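PDB 7F3H: bifunctional cytochrome P450/NADPH--P450 reductase from Deinococcus aerius, which probably hydroxylates organic substrates such as fatty acids at a heme iron, using electrons passed from NADPH through its fused reductase domain. Local coordinates for residues L360-T372 against R388-N400. Sequence-based numbering, arbitrary orientation.
Sequences LIPALHRHPAAWT and RTHHPAAYKPFGN. With HEM (protoporphyrin IX containing Fe), chain E.
The meander of the cytochrome P450 fold, on its way to the heme-binding loop, packs here against helix 361-365 and the turn that follows it, with His365 bonded to the meander backbone and Trp371 set against Ala394 and His390. Lys396 N donates to His365 NE2 at 3.0 Å, with an N-H...acceptor angle of 157° and in the plane of the imidazole. Tyr395 CD1 lies over one face of that ring, 3.7 Å from His365 NE2, and Ile361 CG2 of the same helix backs the other, so the two flank the imidazole and, with the bond at NE2, limit its rotation. Leu364, its CG anti to the backbone N (chi1 170°), sends CD1 to within 3.5 Å of Ala394 CA. Past Pro397 the chain enters the heme-binding signature loop that carries Cys405, probably the axial ligand, and Phe398 CE1 comes 3.6 Å from HEM C3C. The Trp371 indole presents its edge to Ala394, CZ2 lying 3.2 Å from Ala394 O, while its six-membered ring meets the face of His390 edge-to-face, planes at 62°. Trp371 NE1 donates to Leu364 O, which also accepts from His367 N. An alanine in place of Trp371 would probably remove the edge that rests on the His390 face, open a gap beside Ala394 and leave Leu364 O without its indole donor. Next to the indole, Ala370 CB touches Ala394 CB at 3.7 Å, and a water accepts from His391 N while donating to Ala370 O.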
loop_
_atom_site.group_PDB
_atom_site.type_symbol
_atom_site.label_atom_id
_atom_site.label_comp_id
_atom_site.label_asym_id
_atom_site.label_seq_id
_atom_site.Cartn_x
_atom_site.Cartn_y
_atom_site.Cartn_z
ATOM N N LEU A 360 -1.020 -10.367 11.433
ATOM C CA LEU A 360 -2.388 -9.835 11.391
ATOM C C LEU A 360 -2.366 -8.353 11.790
ATOM O O LEU A 360 -2.696 -7.962 12.912
ATOM C CB LEU A 360 -3.297 -10.685 12.277
ATOM C CG LEU A 360 -4.787 -10.386 12.236
ATOM C CD1 LEU A 360 -5.372 -10.514 10.809
ATOM C CD2 LEU A 360 -5.505 -11.297 13.232
ATOM N N ILE A 361 -2.012 -7.522 10.791
ATOM C CA ILE A 361 -1.697 -6.110 11.054
ATOM C C ILE A 361 -2.807 -5.372 11.790
ATOM O O ILE A 361 -2.505 -4.647 12.751
ATOM C CB ILE A 361 -1.311 -5.413 9.738
ATOM C CG1 ILE A 361 -0.085 -6.041 9.060
ATOM C CG2 ILE A 361 -1.063 -3.917 9.957
ATOM C CD1 ILE A 361 1.255 -5.929 9.886
ATOM N N PRO A 362 -4.081 -5.469 11.410
ATOM C CA PRO A 362 -5.102 -4.760 12.190
ATOM C C PRO A 362 -5.118 -5.156 13.652
ATOM O O PRO A 362 -5.269 -4.289 14.524
ATOM C CB PRO A 362 -6.413 -5.135 11.493
ATOM C CG PRO A 362 -6.018 -5.588 10.175
ATOM C CD PRO A 362 -4.670 -6.169 10.260
ATOM N N ALA A 363 -4.970 -6.450 13.950
ATOM C CA ALA A 363 -4.978 -6.868 15.342
ATOM C C ALA A 363 -3.716 -6.390 16.055
ATOM O O ALA A 363 -3.772 -6.003 17.228
ATOM C CB ALA A 363 -5.139 -8.382 15.431
ATOM N N LEU A 364 -2.567 -6.425 15.367
ATOM C CA LEU A 364 -1.307 -5.933 15.934
ATOM C C LEU A 364 -1.345 -4.422 16.177
ATOM O O LEU A 364 -0.899 -3.924 17.227
ATOM C CB LEU A 364 -0.153 -6.307 15.005
ATOM C CG LEU A 364 1.213 -5.681 15.299
ATOM C CD1 LEU A 364 1.849 -6.220 16.573
ATOM C CD2 LEU A 364 2.104 -5.903 14.145
ATOM N N HIS A 365 -1.833 -3.674 15.190
ATOM C CA HIS A 365 -1.886 -2.227 15.266
ATOM C C HIS A 365 -2.848 -1.746 16.339
ATOM O O HIS A 365 -2.870 -0.543 16.643
ATOM C CB HIS A 365 -2.270 -1.687 13.902
ATOM C CG HIS A 365 -1.114 -1.576 12.961
ATOM N ND1 HIS A 365 -1.214 -0.964 11.732
ATOM C CD2 HIS A 365 0.179 -1.963 13.085
ATOM C CE1 HIS A 365 -0.032 -0.980 11.135
ATOM N NE2 HIS A 365 0.832 -1.577 11.938
ATOM N N ARG A 366 -3.680 -2.653 16.863
ATOM C CA ARG A 366 -4.659 -2.367 17.898
ATOM C C ARG A 366 -4.480 -3.235 19.145
ATOM O O ARG A 366 -5.436 -3.428 19.898
ATOM C CB ARG A 366 -6.056 -2.578 17.333
ATOM C CG ARG A 366 -6.445 -1.587 16.303
ATOM C CD ARG A 366 -7.854 -1.894 15.940
ATOM N NE ARG A 366 -8.217 -1.276 14.685
ATOM C CZ ARG A 366 -9.248 -0.452 14.549
ATOM N NH1 ARG A 366 -9.990 -0.177 15.611
ATOM N NH2 ARG A 366 -9.524 0.098 13.362
ATOM N N HIS A 367 -3.309 -3.791 19.369
ATOM C CA HIS A 367 -3.145 -4.699 20.504
ATOM C C HIS A 367 -3.132 -3.916 21.811
ATOM O O HIS A 367 -2.308 -3.010 21.966
ATOM C CB HIS A 367 -1.857 -5.513 20.380
ATOM C CG HIS A 367 -1.873 -6.756 21.212
ATOM N ND1 HIS A 367 -1.951 -6.719 22.589
ATOM C CD2 HIS A 367 -1.885 -8.066 20.870
ATOM C CE1 HIS A 367 -1.956 -7.953 23.063
ATOM N NE2 HIS A 367 -1.935 -8.787 22.038
ATOM N N PRO A 368 -4.002 -4.240 22.775
ATOM C CA PRO A 368 -4.054 -3.428 24.017
ATOM C C PRO A 368 -2.750 -3.398 24.793
ATOM O O PRO A 368 -2.483 -2.400 25.471
ATOM C CB PRO A 368 -5.155 -4.091 24.857
ATOM C CG PRO A 368 -5.563 -5.356 24.126
ATOM C CD PRO A 368 -5.042 -5.280 22.711
ATOM N N ALA A 369 -1.926 -4.446 24.723
ATOM C CA ALA A 369 -0.644 -4.418 25.418
ATOM C C ALA A 369 0.327 -3.381 24.844
ATOM O O ALA A 369 1.328 -3.047 25.488
ATOM C CB ALA A 369 -0.006 -5.810 25.392
ATOM N N ALA A 370 0.102 -2.923 23.616
ATOM C CA ALA A 370 1.020 -2.007 22.971
ATOM C C ALA A 370 0.412 -0.633 22.712
ATOM O O ALA A 370 1.154 0.306 22.407
ATOM C CB ALA A 370 1.538 -2.608 21.655
ATOM N N TRP A 371 -0.912 -0.507 22.747
ATOM C CA TRP A 371 -1.595 0.734 22.405
ATOM C C TRP A 371 -2.623 1.016 23.483
ATOM O O TRP A 371 -3.554 0.226 23.669
ATOM C CB TRP A 371 -2.281 0.626 21.030
ATOM C CG TRP A 371 -1.343 0.196 19.937
ATOM C CD1 TRP A 371 -1.205 -1.061 19.423
ATOM C CD2 TRP A 371 -0.384 1.027 19.234
ATOM N NE1 TRP A 371 -0.233 -1.068 18.434
ATOM C CE2 TRP A 371 0.283 0.198 18.305
ATOM C CE3 TRP A 371 -0.043 2.388 19.295
ATOM C CZ2 TRP A 371 1.266 0.686 17.447
ATOM C CZ3 TRP A 371 0.933 2.863 18.451
ATOM C CH2 TRP A 371 1.578 2.017 17.534
ATOM N N THR A 372 -2.453 2.131 24.192
ATOM C CA THR A 372 -3.481 2.599 25.112
ATOM C C THR A 372 -4.718 3.023 24.329
ATOM O O THR A 372 -4.599 3.725 23.330
ATOM C CB THR A 372 -2.971 3.767 25.945
ATOM O OG1 THR A 372 -1.770 3.394 26.643
ATOM C CG2 THR A 372 -4.052 4.203 26.931
ATOM N N ARG A 388 8.396 7.774 20.342
ATOM C CA ARG A 388 9.522 7.056 20.925
ATOM C C ARG A 388 9.089 5.942 21.874
ATOM O O ARG A 388 9.896 5.051 22.166
ATOM C CB ARG A 388 10.444 8.020 21.653
ATOM C CG ARG A 388 11.130 9.015 20.741
ATOM C CD ARG A 388 12.496 9.417 21.273
ATOM N NE ARG A 388 13.440 8.305 21.195
ATOM C CZ ARG A 388 14.682 8.350 21.661
ATOM N NH1 ARG A 388 15.131 9.457 22.244
ATOM N NH2 ARG A 388 15.474 7.292 21.539
ATOM N N THR A 389 7.872 5.985 22.414
ATOM C CA THR A 389 7.486 5.040 23.454
ATOM C C THR A 389 6.653 3.873 22.946
ATOM O O THR A 389 6.145 3.099 23.755
ATOM C CB THR A 389 6.725 5.751 24.575
ATOM O OG1 THR A 389 5.423 6.122 24.110
ATOM C CG2 THR A 389 7.477 6.981 25.034
ATOM N N HIS A 390 6.499 3.721 21.635
ATOM C CA HIS A 390 5.716 2.613 21.099
ATOM C C HIS A 390 6.479 1.314 21.235
ATOM O O HIS A 390 7.707 1.310 21.295
ATOM C CB HIS A 390 5.387 2.846 19.623
ATOM C CG HIS A 390 4.576 4.080 19.397
ATOM N ND1 HIS A 390 4.266 4.557 18.139
ATOM C CD2 HIS A 390 4.032 4.951 20.283
ATOM C CE1 HIS A 390 3.534 5.651 18.267
ATOM N NE2 HIS A 390 3.382 5.915 19.555
ATOM N N HIS A 391 5.740 0.210 21.292
ATOM C CA HIS A 391 6.350 -1.107 21.163
ATOM C C HIS A 391 7.037 -1.197 19.807
ATOM O O HIS A 391 6.395 -0.929 18.778
ATOM C CB HIS A 391 5.304 -2.211 21.299
ATOM C CG HIS A 391 5.881 -3.592 21.409
ATOM N ND1 HIS A 391 6.806 -4.095 20.514
ATOM C CD2 HIS A 391 5.665 -4.573 22.317
ATOM C CE1 HIS A 391 7.124 -5.330 20.859
ATOM N NE2 HIS A 391 6.450 -5.644 21.951
ATOM N N PRO A 392 8.323 -1.566 19.758
ATOM C CA PRO A 392 9.075 -1.518 18.483
ATOM C C PRO A 392 8.624 -2.516 17.447
ATOM O O PRO A 392 9.079 -2.425 16.301
ATOM C CB PRO A 392 10.521 -1.801 18.908
ATOM C CG PRO A 392 10.557 -1.419 20.391
ATOM C CD PRO A 392 9.199 -1.791 20.920
ATOM N N ALA A 393 7.741 -3.448 17.779
ATOM C CA ALA A 393 7.300 -4.429 16.800
ATOM C C ALA A 393 5.803 -4.347 16.542
ATOM O O ALA A 393 5.260 -5.233 15.877
ATOM C CB ALA A 393 7.681 -5.846 17.230
ATOM N N ALA A 394 5.124 -3.305 17.030
ATOM C CA ALA A 394 3.668 -3.235 16.948
ATOM C C ALA A 394 3.157 -2.288 15.863
ATOM O O ALA A 394 1.951 -2.000 15.823
ATOM C CB ALA A 394 3.065 -2.857 18.322
ATOM N N TYR A 395 4.039 -1.746 15.021
ATOM C CA TYR A 395 3.643 -0.811 13.962
ATOM C C TYR A 395 4.428 -1.148 12.700
ATOM O O TYR A 395 5.589 -0.747 12.549
ATOM C CB TYR A 395 3.886 0.621 14.401
ATOM C CG TYR A 395 3.332 1.671 13.481
ATOM C CD1 TYR A 395 1.964 1.747 13.232
ATOM C CD2 TYR A 395 4.168 2.616 12.883
ATOM C CE1 TYR A 395 1.437 2.719 12.384
ATOM C CE2 TYR A 395 3.651 3.585 12.048
ATOM C CZ TYR A 395 2.282 3.626 11.806
ATOM O OH TYR A 395 1.726 4.577 11.003
ATOM N N LYS A 396 3.788 -1.853 11.776
ATOM C CA LYS A 396 4.478 -2.397 10.604
ATOM C C LYS A 396 3.705 -2.152 9.302
ATOM O O LYS A 396 3.577 -3.057 8.475
ATOM C CB LYS A 396 4.687 -3.893 10.821
ATOM C CG LYS A 396 5.618 -4.277 11.976
ATOM C CD LYS A 396 6.960 -3.601 11.832
ATOM C CE LYS A 396 8.055 -4.487 12.334
ATOM N NZ LYS A 396 9.349 -3.893 11.944
ATOM N N PRO A 397 3.234 -0.920 9.047
ATOM C CA PRO A 397 2.442 -0.697 7.822
ATOM C C PRO A 397 3.290 -0.725 6.564
ATOM O O PRO A 397 2.748 -0.897 5.465
ATOM C CB PRO A 397 1.812 0.678 8.043
ATOM C CG PRO A 397 2.754 1.378 8.915
ATOM C CD PRO A 397 3.491 0.344 9.763
ATOM N N PHE A 398 4.597 -0.519 6.682
ATOM C CA PHE A 398 5.510 -0.542 5.547
ATOM C C PHE A 398 6.418 -1.772 5.613
ATOM O O PHE A 398 7.601 -1.707 5.275
ATOM C CB PHE A 398 6.300 0.768 5.461
ATOM C CG PHE A 398 5.428 1.981 5.146
ATOM C CD1 PHE A 398 4.908 2.176 3.861
ATOM C CD2 PHE A 398 5.081 2.889 6.139
ATOM C CE1 PHE A 398 4.105 3.275 3.568
ATOM C CE2 PHE A 398 4.261 3.997 5.867
ATOM C CZ PHE A 398 3.780 4.194 4.572
ATOM N N GLY A 399 5.880 -2.907 6.099
ATOM C CA GLY A 399 6.632 -4.147 6.092
ATOM C C GLY A 399 7.765 -4.167 7.101
ATOM O O GLY A 399 7.799 -3.408 8.076
ATOM N N ASN A 400 8.724 -5.055 6.843
ATOM C CA ASN A 400 9.741 -5.383 7.826
ATOM C C ASN A 400 11.099 -5.646 7.176
ATOM O O ASN A 400 11.179 -6.275 6.111
ATOM C CB ASN A 400 9.339 -6.612 8.628
ATOM C CG ASN A 400 10.315 -6.909 9.733
ATOM O OD1 ASN A 400 10.404 -6.126 10.666
ATOM N ND2 ASN A 400 11.059 -8.022 9.636
HETATM C CHA HEM E . 6.938 -3.374 -0.174
HETATM C CHB HEM E . 6.982 0.066 -3.606
HETATM C CHC HEM E . 3.466 2.458 -1.224
HETATM C CHD HEM E . 3.228 -1.126 2.033
HETATM C C1A HEM E . 7.255 -2.650 -1.297
HETATM C C2A HEM E . 8.210 -3.048 -2.309
HETATM C C3A HEM E . 8.264 -2.091 -3.249
HETATM C C4A HEM E . 7.275 -1.084 -2.899
HETATM C CMA HEM E . 9.163 -2.094 -4.512
HETATM C CAA HEM E . 9.083 -4.309 -2.213
HETATM C CBA HEM E . 10.404 -3.899 -1.551
HETATM C CGA HEM E . 11.399 -5.058 -1.471
HETATM O O1A HEM E . 12.582 -4.804 -1.826
HETATM O O2A HEM E . 11.058 -6.245 -1.180
HETATM C C1B HEM E . 6.071 1.040 -3.253
HETATM C C2B HEM E . 5.814 2.287 -3.965
HETATM C C3B HEM E . 4.879 2.958 -3.269
HETATM C C4B HEM E . 4.468 2.129 -2.150
HETATM C CMB HEM E . 6.578 2.738 -5.226
HETATM C CAB HEM E . 4.158 4.291 -3.567
HETATM C CBB HEM E . 4.288 4.993 -4.696
HETATM C C1C HEM E . 3.075 1.696 -0.135
HETATM C C2C HEM E . 2.080 2.054 0.885
HETATM C C3C HEM E . 2.048 1.019 1.746
HETATM C C4C HEM E . 3.008 0.036 1.345
HETATM C CMC HEM E . 1.223 3.354 0.901
HETATM C CAC HEM E . 1.241 0.779 3.013
HETATM C CBC HEM E . 0.385 1.675 3.484
HETATM C C1D HEM E . 4.205 -2.050 1.720
HETATM C C2D HEM E . 4.449 -3.309 2.420
HETATM C C3D HEM E . 5.470 -3.901 1.802
HETATM C C4D HEM E . 5.905 -3.079 0.691
HETATM C CMD HEM E . 3.692 -3.860 3.658
HETATM C CAD HEM E . 6.050 -5.244 2.207
HETATM C CBD HEM E . 5.207 -6.234 1.448
HETATM C CGD HEM E . 5.542 -7.635 1.833
HETATM O O1D HEM E . 5.173 -8.510 1.012
HETATM O O2D HEM E . 6.156 -7.874 2.924
HETATM N NA HEM E . 6.686 -1.464 -1.709
HETATM N NB HEM E . 5.249 0.983 -2.154
HETATM N NC HEM E . 3.603 0.450 0.178
HETATM N ND HEM E . 5.113 -1.947 0.677
HETATM FE FE HEM E . 5.241 -0.475 -0.648
HETATM O O HOH W 1 2.669 0.800 20.398
#